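PDB 1ZS4: regulatory protein CII from Enterobacteria phage lambda, which activates transcription from phage promoters for the repressor and integrase genes, binding DNA as a tetramer through helix-turn-helix motifs so that latency is established. Local coordinates for the interface of chains A and B. Sequence-based numbering; all coordinates share one arbitrary frame. Chains: chain A/B, Regulatory protein CII.

The interface of chains A and B. Residues chain A 55, 58-59, 63; chain B 18, 21-22, 24-25.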
loop_
_atom_site.group_PDB
_atom_site.type_symbol
_atom_site.label_atom_id
_atom_site.label_comp_id
_atom_site.label_asym_id
_atom_site.label_seq_id
_atom_site.Cartn_x
_atom_site.Cartn_y
_atom_site.Cartn_z
ATOM N N LEU A 55 -0.938 15.029 7.439
ATOM C CA LEU A 55 -0.021 13.983 6.969
ATOM C C LEU A 55 1.410 14.519 6.859
ATOM O O LEU A 55 2.362 13.860 7.285
ATOM C CB LEU A 55 -0.459 13.417 5.618
ATOM C CG LEU A 55 0.477 12.352 5.023
ATOM C CD1 LEU A 55 0.533 11.158 5.960
ATOM C CD2 LEU A 55 -0.024 11.924 3.652
ATOM N N VAL A 58 2.915 14.916 10.370
ATOM C CA VAL A 58 3.357 13.649 10.953
ATOM C C VAL A 58 4.673 13.202 10.318
ATOM O O VAL A 58 5.586 12.745 11.011
ATOM C CB VAL A 58 2.269 12.569 10.783
ATOM C CG1 VAL A 58 2.830 11.171 11.098
ATOM C CG2 VAL A 58 1.108 12.891 11.719
ATOM N N LEU A 59 4.791 13.361 9.003
ATOM C CA LEU A 59 6.014 12.958 8.318
ATOM C C LEU A 59 7.249 13.756 8.726
ATOM O O LEU A 59 8.371 13.309 8.488
ATOM C CB LEU A 59 5.832 13.018 6.797
ATOM C CG LEU A 59 4.789 12.031 6.256
ATOM C CD1 LEU A 59 4.607 12.215 4.762
ATOM C CD2 LEU A 59 5.227 10.601 6.579
ATOM N N VAL A 63 11.524 8.703 11.031
ATOM C CA VAL A 63 11.470 7.341 11.553
ATOM C C VAL A 63 12.475 7.144 12.688
ATOM O O VAL A 63 13.675 7.312 12.483
ATOM C CB VAL A 63 11.794 6.325 10.423
ATOM C CG1 VAL A 63 11.591 4.907 10.920
ATOM C CG2 VAL A 63 10.902 6.598 9.199
ATOM N N LEU B 18 6.817 10.809 -1.359
ATOM C CA LEU B 18 5.700 10.714 -0.433
ATOM C C LEU B 18 5.274 9.262 -0.237
ATOM O O LEU B 18 5.016 8.841 0.889
ATOM C CB LEU B 18 4.501 11.535 -0.921
ATOM C CG LEU B 18 4.589 13.054 -0.767
ATOM C CD1 LEU B 18 3.346 13.692 -1.377
ATOM C CD2 LEU B 18 4.682 13.415 0.706
ATOM N N LYS B 21 7.752 7.614 2.065
ATOM C CA LYS B 21 7.623 8.042 3.455
ATOM C C LYS B 21 6.391 7.459 4.102
ATOM O O LYS B 21 6.410 7.067 5.269
ATOM C CB LYS B 21 7.552 9.559 3.534
ATOM C CG LYS B 21 8.823 10.259 3.187
ATOM C CD LYS B 21 8.572 11.753 3.274
ATOM C CE LYS B 21 9.844 12.500 3.524
ATOM N NZ LYS B 21 9.591 13.947 3.625
ATOM N N ILE B 22 5.312 7.395 3.334
ATOM C CA ILE B 22 4.071 6.853 3.855
ATOM C C ILE B 22 4.195 5.352 4.097
ATOM O O ILE B 22 3.601 4.833 5.031
ATOM C CB ILE B 22 2.917 7.155 2.884
ATOM C CG1 ILE B 22 2.585 8.649 2.958
ATOM C CG2 ILE B 22 1.719 6.276 3.191
ATOM C CD1 ILE B 22 1.681 9.113 1.792
ATOM N N MET B 24 6.870 3.817 5.046
ATOM C CA MET B 24 7.653 3.665 6.273
ATOM C C MET B 24 6.805 4.048 7.476
ATOM O O MET B 24 6.919 3.440 8.532
ATOM C CB MET B 24 8.936 4.497 6.218
ATOM C CG MET B 24 9.932 4.070 5.146
ATOM S SD MET B 24 11.545 4.876 5.308
ATOM C CE MET B 24 11.095 6.584 5.013
ATOM N N LEU B 25 5.945 5.052 7.311
ATOM C CA LEU B 25 5.083 5.485 8.405
ATOM C C LEU B 25 4.077 4.389 8.736
ATOM O O LEU B 25 3.708 4.216 9.888
ATOM C CB LEU B 25 4.330 6.759 8.015
ATOM C CG LEU B 25 3.217 7.214 8.958
ATOM C CD1 LEU B 25 3.832 7.753 10.250
ATOM C CD2 LEU B 25 2.392 8.297 8.271
#
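A:Leu59, at the end of helix 49-59, pushes its forked tip against helix 7-25 of chain B and lands between B:Lys21 and B:Leu25, one turn apart. Both chains are copies of CII, a helix-turn-helix activator that works as a homotetramer, and this is an apolar patch of a subunit contact that does not follow an exact two-fold. A:Leu59 buries 88 Å² here. A:Leu59 CD2 reaches B:Lys21 CB at 4.0 Å and, on the next turn, B:Leu25 CD2 at 4.0 Å. CG of A:Leu59 stands anti to the carbonyl carbon, beside the backbone N (chi1 -64°), and the fork leans back along its own helix, where both methyls meet chain B. The other methyl, A:Leu59 CD1, leans towards B:Leu18 CD2, 4.2 Å away.

B:Lys21 takes part through the root of its side chain and its backbone rather than its amine. The backbone O of B:Lys21 lies 3.9 Å from A:Leu59 CD2, as packing and not as a hydrogen bond. Beyond CG the chain runs out extended, carrying NZ past the leucine, and no nitrogen or oxygen of either subunit comes within bonding reach of the other in this patch.

B:Leu25 answers from chain B, its fork set between A:Leu59 and A:Val58. CG is anti to the backbone N (chi1 170°), a turn that brings both methyls to chain A: B:Leu25 CD1 meets A:Val58 CG1 at 3.7 Å, the two side chains lying nearly perpendicular, while B:Leu25 CD2 also comes near A:Leu55 CD1, at 4.1 Å. A:Leu55 uses its second methyl on a different partner, A:Leu55 CD2 touching the tip of B:Ile22, CD1, at 3.8 Å, again with the side chains at about a right angle. At the opposite edge A:Val63, in the loop after helix 49-59, points CG2 at B:Met24. A:Val63 CG2 sits 4.1 Å from B:Met24 CB, with the terminal CE of B:Met24 also turned towards the valine.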